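PDB 5KBP: glycosyl hydrolase, family 38 from Enterococcus faecalis, which probably acts as a metal-dependent alpha-mannosidase, hydrolysing alpha-linked mannose residues in carbohydrate substrates. Local coordinates for residues Phe52-Gln57 against Leu84-Phe89; Phe678-Val683 against Lys726-Phe731; Thr686-Ser691 against Asn720-Asn725. One frame throughout, in Å; residues are numbered along the deposited sequence.

Contact 1 (Phe52-Gln57 against Leu84-Phe89)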
ATOM      1  N   PHE A  52     -11.673 -10.367 -28.847  1.00 40.62           N
ATOM      2  CA  PHE A  52     -11.341  -9.117 -28.176  1.00 36.86           C
ATOM      3  C   PHE A  52      -9.898  -9.200 -27.705  1.00 44.07           C
ATOM      4  O   PHE A  52      -9.532 -10.129 -26.980  1.00 47.50           O
ATOM      5  CB  PHE A  52     -12.276  -8.857 -26.990  1.00 38.71           C
ATOM      6  CG  PHE A  52     -12.096  -7.505 -26.354  1.00 39.88           C
ATOM      7  CD1 PHE A  52     -12.756  -6.394 -26.859  1.00 47.71           C
ATOM      8  CD2 PHE A  52     -11.282  -7.346 -25.244  1.00 37.30           C
ATOM      9  CE1 PHE A  52     -12.597  -5.150 -26.273  1.00 40.21           C
ATOM     10  CE2 PHE A  52     -11.120  -6.104 -24.656  1.00 40.45           C
ATOM     11  CZ  PHE A  52     -11.778  -5.006 -25.170  1.00 39.90           C
ATOM     12  N   HIS A  53      -9.081  -8.238 -28.120  1.00 42.59           N
ATOM     13  CA  HIS A  53      -7.668  -8.225 -27.766  1.00 42.30           C
ATOM     14  C   HIS A  53      -7.503  -7.588 -26.391  1.00 42.31           C
ATOM     15  O   HIS A  53      -7.817  -6.407 -26.204  1.00 39.74           O
ATOM     16  CB  HIS A  53      -6.856  -7.470 -28.814  1.00 46.57           C
ATOM     17  CG  HIS A  53      -5.378  -7.644 -28.670  1.00 49.86           C
ATOM     18  ND1 HIS A  53      -4.560  -6.663 -28.154  1.00 47.91           N
ATOM     19  CD2 HIS A  53      -4.570  -8.687 -28.975  1.00 44.70           C
ATOM     20  CE1 HIS A  53      -3.311  -7.093 -28.149  1.00 50.35           C
ATOM     21  NE2 HIS A  53      -3.289  -8.318 -28.642  1.00 54.04           N
ATOM     22  N   LEU A  54      -6.997  -8.363 -25.435  1.00 44.98           N
ATOM     23  CA  LEU A  54      -6.937  -7.936 -24.038  1.00 38.55           C
ATOM     24  C   LEU A  54      -5.667  -7.147 -23.733  1.00 41.51           C
ATOM     25  O   LEU A  54      -4.970  -7.402 -22.752  1.00 43.68           O
ATOM     26  CB  LEU A  54      -7.063  -9.146 -23.121  1.00 39.91           C
ATOM     27  CG  LEU A  54      -7.738  -8.865 -21.778  1.00 52.98           C
ATOM     28  CD1 LEU A  54      -9.130  -8.284 -21.997  1.00 35.95           C
ATOM     29  CD2 LEU A  54      -7.794 -10.125 -20.928  1.00 48.92           C
ATOM     30  N   ASP A  55      -5.359  -6.177 -24.594  1.00 40.44           N
ATOM     31  CA  ASP A  55      -4.328  -5.170 -24.348  1.00 37.67           C
ATOM     32  C   ASP A  55      -2.939  -5.774 -24.140  1.00 46.34           C
ATOM     33  O   ASP A  55      -2.077  -5.150 -23.516  1.00 53.52           O
ATOM     34  CB  ASP A  55      -4.708  -4.287 -23.154  1.00 45.80           C
ATOM     35  CG  ASP A  55      -4.050  -2.925 -23.204  1.00 52.96           C
ATOM     36  OD1 ASP A  55      -3.664  -2.495 -24.310  1.00 52.25           O
ATOM     37  OD2 ASP A  55      -3.922  -2.281 -22.141  1.00 54.57           O
ATOM     38  N   GLY A  56      -2.701  -6.984 -24.643  1.00 42.80           N
ATOM     39  CA  GLY A  56      -1.372  -7.564 -24.600  1.00 34.93           C
ATOM     40  C   GLY A  56      -0.836  -7.910 -23.229  1.00 44.69           C
ATOM     41  O   GLY A  56       0.348  -8.241 -23.113  1.00 46.50           O
ATOM     42  N   GLN A  57      -1.665  -7.862 -22.188  1.00 45.76           N
ATOM     43  CA  GLN A  57      -1.222  -8.095 -20.819  1.00 48.38           C
ATOM     44  C   GLN A  57      -2.132  -9.115 -20.151  1.00 53.67           C
ATOM     45  O   GLN A  57      -3.360  -8.998 -20.223  1.00 60.76           O
ATOM     46  CB  GLN A  57      -1.211  -6.786 -20.022  1.00 41.11           C
ATOM     47  CG  GLN A  57      -2.421  -5.905 -20.279  1.00 40.25           C
ATOM     48  CD  GLN A  57      -2.442  -4.673 -19.401  1.00 47.57           C
ATOM     49  OE1 GLN A  57      -1.962  -4.694 -18.268  1.00 54.61           O
ATOM     50  NE2 GLN A  57      -2.995  -3.585 -19.921  1.00 42.88           N
ATOM     51  N   LEU A  84     -11.051 -14.541 -26.469  1.00 47.10           N
ATOM     52  CA  LEU A  84     -10.358 -13.626 -25.570  1.00 44.61           C
ATOM     53  C   LEU A  84      -8.865 -13.782 -25.831  1.00 40.81           C
ATOM     54  O   LEU A  84      -8.256 -14.774 -25.413  1.00 47.79           O
ATOM     55  CB  LEU A  84     -10.711 -13.904 -24.111  1.00 50.39           C
ATOM     56  CG  LEU A  84     -10.440 -12.753 -23.137  1.00 45.48           C
ATOM     57  CD1 LEU A  84     -11.113 -11.483 -23.628  1.00 35.32           C
ATOM     58  CD2 LEU A  84     -10.918 -13.106 -21.738  1.00 50.63           C
ATOM     59  N   LYS A  85      -8.284 -12.814 -26.535  1.00 41.53           N
ATOM     60  CA  LYS A  85      -6.885 -12.865 -26.935  1.00 38.93           C
ATOM     61  C   LYS A  85      -6.023 -12.261 -25.831  1.00 44.63           C
ATOM     62  O   LYS A  85      -6.180 -11.084 -25.490  1.00 47.21           O
ATOM     63  CB  LYS A  85      -6.685 -12.117 -28.252  1.00 47.99           C
ATOM     64  CG  LYS A  85      -7.557 -12.615 -29.399  1.00 56.25           C
ATOM     65  CD  LYS A  85      -7.137 -14.003 -29.860  1.00 60.69           C
ATOM     66  CE  LYS A  85      -7.818 -14.376 -31.168  1.00 70.76           C
ATOM     67  NZ  LYS A  85      -7.383 -15.711 -31.666  1.00 71.46           N
ATOM     68  N   ILE A  86      -5.110 -13.064 -25.281  1.00 50.68           N
ATOM     69  CA  ILE A  86      -4.343 -12.685 -24.103  1.00 42.43           C
ATOM     70  C   ILE A  86      -2.853 -12.711 -24.423  1.00 39.30           C
ATOM     71  O   ILE A  86      -2.400 -13.366 -25.366  1.00 45.43           O
ATOM     72  CB  ILE A  86      -4.648 -13.606 -22.905  1.00 40.76           C
ATOM     73  CG1 ILE A  86      -4.200 -15.036 -23.211  1.00 45.14           C
ATOM     74  CG2 ILE A  86      -6.132 -13.573 -22.574  1.00 38.12           C
ATOM     75  CD1 ILE A  86      -4.259 -15.967 -22.023  1.00 41.63           C
ATOM     76  N   GLY A  87      -2.087 -11.987 -23.610  1.00 43.84           N
ATOM     77  CA  GLY A  87      -0.646 -12.001 -23.699  1.00 40.53           C
ATOM     78  C   GLY A  87      -0.114 -11.174 -24.849  1.00 39.91           C
ATOM     79  O   GLY A  87      -0.854 -10.446 -25.516  1.00 39.54           O
ATOM     80  N   PRO A  88       1.193 -11.298 -25.131  1.00 38.47           N
ATOM     81  CA  PRO A  88       2.096 -12.260 -24.488  1.00 37.16           C
ATOM     82  C   PRO A  88       2.799 -11.749 -23.232  1.00 36.98           C
ATOM     83  O   PRO A  88       3.610 -12.479 -22.662  1.00 46.04           O
ATOM     84  CB  PRO A  88       3.122 -12.531 -25.584  1.00 42.40           C
ATOM     85  CG  PRO A  88       3.232 -11.214 -26.295  1.00 42.82           C
ATOM     86  CD  PRO A  88       1.868 -10.556 -26.210  1.00 35.32           C
ATOM     87  N   PHE A  89       2.505 -10.524 -22.813  1.00 47.25           N
ATOM     88  CA  PHE A  89       3.174  -9.916 -21.673  1.00 42.98           C
ATOM     89  C   PHE A  89       2.328 -10.059 -20.413  1.00 47.42           C
ATOM     90  O   PHE A  89       1.143 -10.399 -20.456  1.00 46.22           O
ATOM     91  CB  PHE A  89       3.470  -8.435 -21.940  1.00 43.39           C
ATOM     92  CG  PHE A  89       4.423  -8.193 -23.076  1.00 46.68           C
ATOM     93  CD1 PHE A  89       5.258  -9.199 -23.535  1.00 44.45           C
ATOM     94  CD2 PHE A  89       4.488  -6.949 -23.682  1.00 51.04           C
ATOM     95  CE1 PHE A  89       6.135  -8.969 -24.581  1.00 37.29           C
ATOM     96  CE2 PHE A  89       5.363  -6.713 -24.727  1.00 53.56           C
ATOM     97  CZ  PHE A  89       6.186  -7.725 -25.177  1.00 46.79           C
TER
HETATM   98  O   HOH W   1      -0.518  -8.928 -28.228  1.00 43.12           O
HETATM   99  O   HOH W   2      -3.732  -9.503 -25.503  1.00 43.70           O
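Phe52 and Leu84, then His53 and Lys85, pair as two short parallel strands. Lys85 N donates to Phe52 O (3.0 Å), and Lys85 O accepts from Leu54 N (2.8 Å, N-H...O 159°), so both backbone polar groups of Lys85 are used. Lys85 O has a second donor, a water that also donates to Gly87 O and accepts from Gly56 N (2.9 Å from the water O). That water ties the type I' turn 54-57 to the 84-89 backbone; it also lies over one face of the His53 imidazole. A second water, at the ring edge, links His53 NE2 to Gly87 O, to which it donates. Gly87 O thus takes two water hydrogens and a CH...O contact from Gly56 CA (3.1 Å). From the turn itself Gly56 O accepts from Phe89 N (3.2 Å), which is tilted 30° from the carbonyl plane. Within the turn Gln57 NE2 reaches Asp55 OD2 (2.7 Å) from above the carboxylate plane; Trp17 N is a further donor to that oxygen and Trp17 O a further acceptor for NE2. The apolar side is carried by Leu54, whose CD1 meets Leu84 CD1 (4.1 Å) while its CD2 meets Ile86 CG2. With CG anti to the backbone N (chi1 -168°), the His53 side chain crosses that of Lys85 at about a right angle, its CD2 touching Lys85 CB. Helices 59-65 and 72-80 connect the strands and pack against Leu54, Leu84 and Ile86: a beta-alpha-beta crossover in the alpha/beta N-terminal domain of family 38.

Contact 2 (Phe678-Val683 against Lys726-Phe731)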
ATOM      1  N   PHE A 678      29.096  17.369 -14.935  1.00 59.84           N
ATOM      2  CA  PHE A 678      30.420  16.767 -15.089  1.00 53.28           C
ATOM      3  C   PHE A 678      30.997  17.176 -16.435  1.00 55.37           C
ATOM      4  O   PHE A 678      30.833  16.469 -17.439  1.00 61.10           O
ATOM      5  CB  PHE A 678      30.361  15.243 -14.970  1.00 50.44           C
ATOM      6  CG  PHE A 678      29.980  14.753 -13.607  1.00 53.64           C
ATOM      7  CD1 PHE A 678      30.926  14.673 -12.597  1.00 55.20           C
ATOM      8  CD2 PHE A 678      28.681  14.360 -13.335  1.00 50.95           C
ATOM      9  CE1 PHE A 678      30.582  14.217 -11.340  1.00 46.87           C
ATOM     10  CE2 PHE A 678      28.330  13.903 -12.079  1.00 50.85           C
ATOM     11  CZ  PHE A 678      29.282  13.833 -11.081  1.00 47.62           C
ATOM     12  N   PRO A 679      31.675  18.320 -16.498  1.00 51.31           N
ATOM     13  CA  PRO A 679      32.315  18.734 -17.757  1.00 53.06           C
ATOM     14  C   PRO A 679      33.428  17.773 -18.146  1.00 56.64           C
ATOM     15  O   PRO A 679      34.431  17.636 -17.442  1.00 65.31           O
ATOM     16  CB  PRO A 679      32.856  20.133 -17.433  1.00 50.59           C
ATOM     17  CG  PRO A 679      32.048  20.598 -16.269  1.00 51.08           C
ATOM     18  CD  PRO A 679      31.767  19.365 -15.465  1.00 48.16           C
ATOM     19  N   THR A 680      33.244  17.103 -19.285  1.00 59.84           N
ATOM     20  CA  THR A 680      34.243  16.160 -19.774  1.00 62.64           C
ATOM     21  C   THR A 680      35.396  16.848 -20.492  1.00 61.27           C
ATOM     22  O   THR A 680      36.495  16.285 -20.550  1.00 64.53           O
ATOM     23  CB  THR A 680      33.597  15.140 -20.715  1.00 59.48           C
ATOM     24  OG1 THR A 680      33.078  15.810 -21.871  1.00 66.60           O
ATOM     25  CG2 THR A 680      32.464  14.406 -20.009  1.00 58.41           C
ATOM     26  N   GLY A 681      35.173  18.041 -21.038  1.00 58.28           N
ATOM     27  CA  GLY A 681      36.221  18.768 -21.722  1.00 57.51           C
ATOM     28  C   GLY A 681      36.434  18.382 -23.167  1.00 65.03           C
ATOM     29  O   GLY A 681      37.395  18.858 -23.781  1.00 70.23           O
ATOM     30  N   MET A 682      35.573  17.539 -23.732  1.00 68.17           N
ATOM     31  CA  MET A 682      35.706  17.109 -25.118  1.00 72.79           C
ATOM     32  C   MET A 682      34.347  17.161 -25.798  1.00 76.55           C
ATOM     33  O   MET A 682      33.354  16.673 -25.249  1.00 79.06           O
ATOM     34  CB  MET A 682      36.297  15.697 -25.204  1.00 71.63           C
ATOM     35  CG  MET A 682      35.872  14.775 -24.076  1.00 69.97           C
ATOM     36  SD  MET A 682      36.877  13.279 -23.997  1.00 67.80           S
ATOM     37  CE  MET A 682      36.350  12.610 -22.423  1.00 57.57           C
ATOM     38  N   VAL A 683      34.310  17.756 -26.985  1.00 76.79           N
ATOM     39  CA  VAL A 683      33.096  17.871 -27.784  1.00 77.72           C
ATOM     40  C   VAL A 683      33.156  16.801 -28.865  1.00 73.27           C
ATOM     41  O   VAL A 683      33.920  16.919 -29.829  1.00 71.73           O
ATOM     42  CB  VAL A 683      32.948  19.274 -28.388  1.00 81.36           C
ATOM     43  CG1 VAL A 683      31.720  19.337 -29.284  1.00 80.31           C
ATOM     44  CG2 VAL A 683      32.864  20.320 -27.285  1.00 82.46           C
ATOM     45  N   LYS A 726      40.866   9.593 -24.222  1.00 68.58           N
ATOM     46  CA  LYS A 726      40.379   9.695 -22.853  1.00 70.20           C
ATOM     47  C   LYS A 726      38.865   9.539 -22.831  1.00 69.39           C
ATOM     48  O   LYS A 726      38.196   9.595 -23.866  1.00 69.09           O
ATOM     49  CB  LYS A 726      40.789  11.029 -22.219  1.00 65.88           C
ATOM     50  CG  LYS A 726      40.771  12.194 -23.193  1.00 65.78           C
ATOM     51  CD  LYS A 726      40.917  13.523 -22.479  1.00 74.87           C
ATOM     52  CE  LYS A 726      41.259  14.633 -23.459  1.00 82.78           C
ATOM     53  NZ  LYS A 726      40.304  14.681 -24.600  1.00 88.48           N
ATOM     54  N   GLY A 727      38.327   9.348 -21.630  1.00 64.26           N
ATOM     55  CA  GLY A 727      36.896   9.178 -21.474  1.00 62.74           C
ATOM     56  C   GLY A 727      36.475   9.298 -20.029  1.00 59.11           C
ATOM     57  O   GLY A 727      37.268   9.076 -19.107  1.00 56.66           O
ATOM     58  N   VAL A 728      35.205   9.653 -19.844  1.00 57.14           N
ATOM     59  CA  VAL A 728      34.602   9.810 -18.526  1.00 54.33           C
ATOM     60  C   VAL A 728      33.320   8.991 -18.484  1.00 51.26           C
ATOM     61  O   VAL A 728      32.488   9.088 -19.393  1.00 50.77           O
ATOM     62  CB  VAL A 728      34.304  11.286 -18.200  1.00 49.19           C
ATOM     63  CG1 VAL A 728      33.663  11.409 -16.827  1.00 43.68           C
ATOM     64  CG2 VAL A 728      35.573  12.115 -18.274  1.00 48.83           C
ATOM     65  N   THR A 729      33.161   8.190 -17.433  1.00 46.32           N
ATOM     66  CA  THR A 729      31.949   7.416 -17.202  1.00 45.58           C
ATOM     67  C   THR A 729      31.308   7.872 -15.899  1.00 52.14           C
ATOM     68  O   THR A 729      31.991   7.991 -14.876  1.00 59.05           O
ATOM     69  CB  THR A 729      32.243   5.911 -17.145  1.00 47.87           C
ATOM     70  OG1 THR A 729      32.790   5.475 -18.395  1.00 49.57           O
ATOM     71  CG2 THR A 729      30.967   5.130 -16.861  1.00 38.43           C
ATOM     72  N   ILE A 730      30.003   8.130 -15.943  1.00 48.66           N
ATOM     73  CA  ILE A 730      29.231   8.548 -14.778  1.00 47.40           C
ATOM     74  C   ILE A 730      28.157   7.499 -14.537  1.00 51.66           C
ATOM     75  O   ILE A 730      27.268   7.314 -15.377  1.00 53.39           O
ATOM     76  CB  ILE A 730      28.600   9.935 -14.977  1.00 45.65           C
ATOM     77  CG1 ILE A 730      29.671  10.974 -15.320  1.00 48.06           C
ATOM     78  CG2 ILE A 730      27.824  10.350 -13.738  1.00 36.46           C
ATOM     79  CD1 ILE A 730      30.698  11.168 -14.233  1.00 46.93           C
ATOM     80  N   PHE A 731      28.235   6.816 -13.398  1.00 44.39           N
ATOM     81  CA  PHE A 731      27.242   5.818 -13.034  1.00 45.17           C
ATOM     82  C   PHE A 731      26.366   6.336 -11.900  1.00 49.86           C
ATOM     83  O   PHE A 731      26.712   7.298 -11.209  1.00 52.66           O
ATOM     84  CB  PHE A 731      27.898   4.485 -12.647  1.00 51.29           C
ATOM     85  CG  PHE A 731      28.939   4.596 -11.567  1.00 50.17           C
ATOM     86  CD1 PHE A 731      30.266   4.835 -11.887  1.00 46.22           C
ATOM     87  CD2 PHE A 731      28.596   4.426 -10.236  1.00 49.02           C
ATOM     88  CE1 PHE A 731      31.228   4.923 -10.898  1.00 48.00           C
ATOM     89  CE2 PHE A 731      29.555   4.513  -9.241  1.00 50.87           C
ATOM     90  CZ  PHE A 731      30.872   4.760  -9.573  1.00 48.55           C
TER
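Face-to-face packing of two antiparallel beta sheets, as in the beta-sandwich of the mutarotase-like C-terminal region of family 38, brings Phe678 of strand 672-679 onto Ile730 of strand 727-732. Thr680 and Met682, in the loop that follows Phe678's strand, continue the packing onto Val728, Gly727 and Lys726. No hydrogen bond crosses, and the touching parts run 154° apart. Ile730 CD1 sits over one face of the Phe678 ring, 3.8 Å from its centroid and 15° off the normal, a CH-pi contact displaced toward CG. Ile730 CG2 touches the ring at Phe678 CE2 (4.0 Å). Strands 555-566 and 772-783 add Leu559, Leu560, Tyr778 and Leu780 round the same phenylalanine. Thr680 turns its methyl to the interface, CG2 meeting Val728 CB (4.0 Å), while its hydroxyl OG1 is hydrogen-bonded to Gly744 O. Farther along the loop, the Met682 and Lys726 side chains lie alongside one another, pointing opposite ways. Lys726 NZ passes Met682 SD at 3.8 Å, its salt bridge being with Asp723 OD2. Extended beyond CG, the Met682 chain carries its methyl over the backbone of the opposing strand, where CE rests 3.6 Å from Gly727 CA.

Contact 3 (Thr686-Ser691 against Asn720-Asn725)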
ATOM      1  N   THR A 686      29.216  11.752 -30.764  1.00 64.78           N
ATOM      2  CA  THR A 686      28.313  10.803 -30.132  1.00 65.41           C
ATOM      3  C   THR A 686      28.709  10.593 -28.679  1.00 58.26           C
ATOM      4  O   THR A 686      29.816  10.934 -28.254  1.00 54.13           O
ATOM      5  CB  THR A 686      28.311   9.449 -30.859  1.00 71.61           C
ATOM      6  OG1 THR A 686      29.653   8.960 -30.965  1.00 69.67           O
ATOM      7  CG2 THR A 686      27.703   9.579 -32.251  1.00 74.69           C
ATOM      8  N   HIS A 687      27.776  10.023 -27.919  1.00 60.05           N
ATOM      9  CA  HIS A 687      28.024   9.567 -26.560  1.00 60.12           C
ATOM     10  C   HIS A 687      27.360   8.208 -26.387  1.00 60.85           C
ATOM     11  O   HIS A 687      26.588   7.757 -27.238  1.00 61.85           O
ATOM     12  CB  HIS A 687      27.507  10.571 -25.518  1.00 58.96           C
ATOM     13  CG  HIS A 687      26.014  10.684 -25.475  1.00 54.80           C
ATOM     14  ND1 HIS A 687      25.313  11.573 -26.260  1.00 55.00           N
ATOM     15  CD2 HIS A 687      25.091  10.025 -24.735  1.00 54.13           C
ATOM     16  CE1 HIS A 687      24.021  11.454 -26.009  1.00 55.57           C
ATOM     17  NE2 HIS A 687      23.859  10.521 -25.088  1.00 54.18           N
ATOM     18  N   GLU A 688      27.668   7.546 -25.275  1.00 53.88           N
ATOM     19  CA  GLU A 688      27.136   6.222 -24.995  1.00 50.72           C
ATOM     20  C   GLU A 688      26.397   6.222 -23.664  1.00 50.62           C
ATOM     21  O   GLU A 688      26.715   6.997 -22.756  1.00 54.53           O
ATOM     22  CB  GLU A 688      28.248   5.167 -24.977  1.00 54.23           C
ATOM     23  CG  GLU A 688      28.912   4.955 -26.328  1.00 63.92           C
ATOM     24  CD  GLU A 688      29.943   3.847 -26.301  1.00 69.78           C
ATOM     25  OE1 GLU A 688      30.153   3.257 -25.221  1.00 73.48           O
ATOM     26  OE2 GLU A 688      30.541   3.563 -27.360  1.00 75.02           O
ATOM     27  N   ALA A 689      25.402   5.343 -23.561  1.00 42.45           N
ATOM     28  CA  ALA A 689      24.592   5.240 -22.357  1.00 53.38           C
ATOM     29  C   ALA A 689      24.129   3.802 -22.186  1.00 50.92           C
ATOM     30  O   ALA A 689      23.913   3.081 -23.166  1.00 60.43           O
ATOM     31  CB  ALA A 689      23.384   6.181 -22.405  1.00 49.84           C
ATOM     32  N   ASP A 690      23.981   3.394 -20.929  1.00 49.54           N
ATOM     33  CA  ASP A 690      23.492   2.056 -20.630  1.00 55.44           C
ATOM     34  C   ASP A 690      21.997   1.975 -20.906  1.00 55.82           C
ATOM     35  O   ASP A 690      21.214   2.775 -20.386  1.00 60.54           O
ATOM     36  CB  ASP A 690      23.781   1.698 -19.174  1.00 57.70           C
ATOM     37  CG  ASP A 690      23.525   0.235 -18.873  1.00 62.36           C
ATOM     38  OD1 ASP A 690      23.820  -0.611 -19.741  1.00 61.48           O
ATOM     39  OD2 ASP A 690      23.031  -0.072 -17.769  1.00 64.04           O
ATOM     40  N   SER A 691      21.601   1.007 -21.730  1.00 51.89           N
ATOM     41  CA  SER A 691      20.190   0.795 -22.026  1.00 48.03           C
ATOM     42  C   SER A 691      19.770  -0.610 -21.613  1.00 48.88           C
ATOM     43  O   SER A 691      20.175  -1.097 -20.554  1.00 50.06           O
ATOM     44  CB  SER A 691      19.909   1.027 -23.512  1.00 48.53           C
ATOM     45  OG  SER A 691      18.516   1.038 -23.768  1.00 48.22           O
ATOM     46  N   ASN A 720      28.511   7.631 -20.782  1.00 52.23           N
ATOM     47  CA  ASN A 720      29.930   7.781 -21.070  1.00 47.06           C
ATOM     48  C   ASN A 720      30.156   8.772 -22.203  1.00 52.64           C
ATOM     49  O   ASN A 720      29.358   8.853 -23.141  1.00 58.73           O
ATOM     50  CB  ASN A 720      30.559   6.428 -21.430  1.00 42.94           C
ATOM     51  CG  ASN A 720      32.007   6.550 -21.861  1.00 50.33           C
ATOM     52  OD1 ASN A 720      32.304   6.700 -23.046  1.00 52.98           O
ATOM     53  ND2 ASN A 720      32.919   6.488 -20.898  1.00 55.33           N
ATOM     54  N   VAL A 721      31.253   9.521 -22.103  1.00 48.57           N
ATOM     55  CA  VAL A 721      31.725  10.416 -23.152  1.00 48.54           C
ATOM     56  C   VAL A 721      33.221  10.190 -23.307  1.00 55.73           C
ATOM     57  O   VAL A 721      33.965  10.263 -22.324  1.00 67.82           O
ATOM     58  CB  VAL A 721      31.430  11.894 -22.826  1.00 49.84           C
ATOM     59  CG1 VAL A 721      32.233  12.810 -23.736  1.00 48.09           C
ATOM     60  CG2 VAL A 721      29.942  12.183 -22.955  1.00 46.01           C
ATOM     61  N   HIS A 722      33.662   9.909 -24.531  1.00 55.51           N
ATOM     62  CA  HIS A 722      35.062   9.582 -24.751  1.00 62.54           C
ATOM     63  C   HIS A 722      35.462   9.928 -26.178  1.00 64.35           C
ATOM     64  O   HIS A 722      34.629   9.979 -27.086  1.00 60.32           O
ATOM     65  CB  HIS A 722      35.342   8.099 -24.476  1.00 64.07           C
ATOM     66  CG  HIS A 722      34.774   7.174 -25.507  1.00 65.67           C
ATOM     67  ND1 HIS A 722      33.496   6.666 -25.430  1.00 68.00           N
ATOM     68  CD2 HIS A 722      35.314   6.663 -26.640  1.00 67.90           C
ATOM     69  CE1 HIS A 722      33.271   5.883 -26.470  1.00 68.32           C
ATOM     70  NE2 HIS A 722      34.358   5.864 -27.220  1.00 67.85           N
ATOM     71  N   ASP A 723      36.761  10.169 -26.358  1.00 62.96           N
ATOM     72  CA  ASP A 723      37.348  10.274 -27.688  1.00 64.84           C
ATOM     73  C   ASP A 723      38.375   9.164 -27.877  1.00 62.37           C
ATOM     74  O   ASP A 723      38.280   8.111 -27.237  1.00 63.60           O
ATOM     75  CB  ASP A 723      37.979  11.654 -27.912  1.00 66.38           C
ATOM     76  CG  ASP A 723      38.955  12.048 -26.812  1.00 69.85           C
ATOM     77  OD1 ASP A 723      39.434  11.162 -26.074  1.00 70.23           O
ATOM     78  OD2 ASP A 723      39.251  13.256 -26.691  1.00 71.90           O
ATOM     79  N   GLN A 724      39.368   9.394 -28.733  1.00 57.91           N
ATOM     80  CA  GLN A 724      40.358   8.367 -29.031  1.00 58.72           C
ATOM     81  C   GLN A 724      41.430   8.228 -27.956  1.00 64.74           C
ATOM     82  O   GLN A 724      42.267   7.326 -28.060  1.00 71.09           O
ATOM     83  CB  GLN A 724      41.026   8.658 -30.377  1.00 59.01           C
ATOM     84  N   ASN A 725      41.429   9.081 -26.931  1.00 64.64           N
ATOM     85  CA  ASN A 725      42.512   9.065 -25.953  1.00 69.00           C
ATOM     86  C   ASN A 725      42.014   8.985 -24.513  1.00 71.69           C
ATOM     87  O   ASN A 725      42.673   8.378 -23.664  1.00 76.04           O
ATOM     88  CB  ASN A 725      43.396  10.303 -26.124  1.00 68.80           C
ATOM     89  CG  ASN A 725      44.205  10.268 -27.407  1.00 78.48           C
ATOM     90  OD1 ASN A 725      45.250   9.622 -27.478  1.00 87.39           O
ATOM     91  ND2 ASN A 725      43.729  10.973 -28.428  1.00 79.67           N
TER
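Glu688 and Asn720 face each other as an antiparallel hydrogen-bonded pair, with two nearly straight backbone bonds between them: Glu688 N to Asn720 O (3.0 Å, N-H...O 174°) and Asn720 N to Glu688 O (2.7 Å). Their side chains leave the sheet on the same face, the CB atoms of Glu688 and Asn720 4.4 Å apart. Asn720 CG, anti to the backbone N (chi1 175°), carries an amide gripped at both its polar atoms. Its OD1 accepts from His722 ND1 (2.7 Å), which approaches nearly along the C=O direction, and its ND2 donates to Thr729 OG1 and His783 NE2. The pair joins strands 686-690 and 718-722 in the antiparallel sheet of the C-terminal beta-sandwich that also holds strand 727-732, near the sheet margin formed by strand 695-699. Glu688 stretches out to His722, where OE2 lies 3.7 Å from CE1 of His722, near the ring plane and at its edge; carboxylate and imidazole planes stand 81° apart. No hydrogen bond forms between them. Instead Glu688 OE2 makes a salt bridge with Arg789 and OE1 a hydrogen bond with Tyr793, both on helix 789-799. One residue along on each strand, His687 CB touches Val721 CG2 (3.9 Å).

In the fold
Contact 1 closes first along the chain, bringing 84-89 back beside 52-57 after a largely helical connection, within the N-terminal domain. The other two lie in the C-terminal beta domain and are complete only after contact 1, whose centre is about 44 Å from that of contact 2 and 39 Å from that of contact 3. Contact 2 closes the wide loop from 678-683 to 726-731, and contact 3, joining 686-691 to 720-725, is nested inside it. Strands 718-722 and 727-732 are neighbours in one sheet, bonded through Val728 N and Val721 O, so contact 3 adds strand 686-690 to that sheet while contact 2 presses it onto the second sheet.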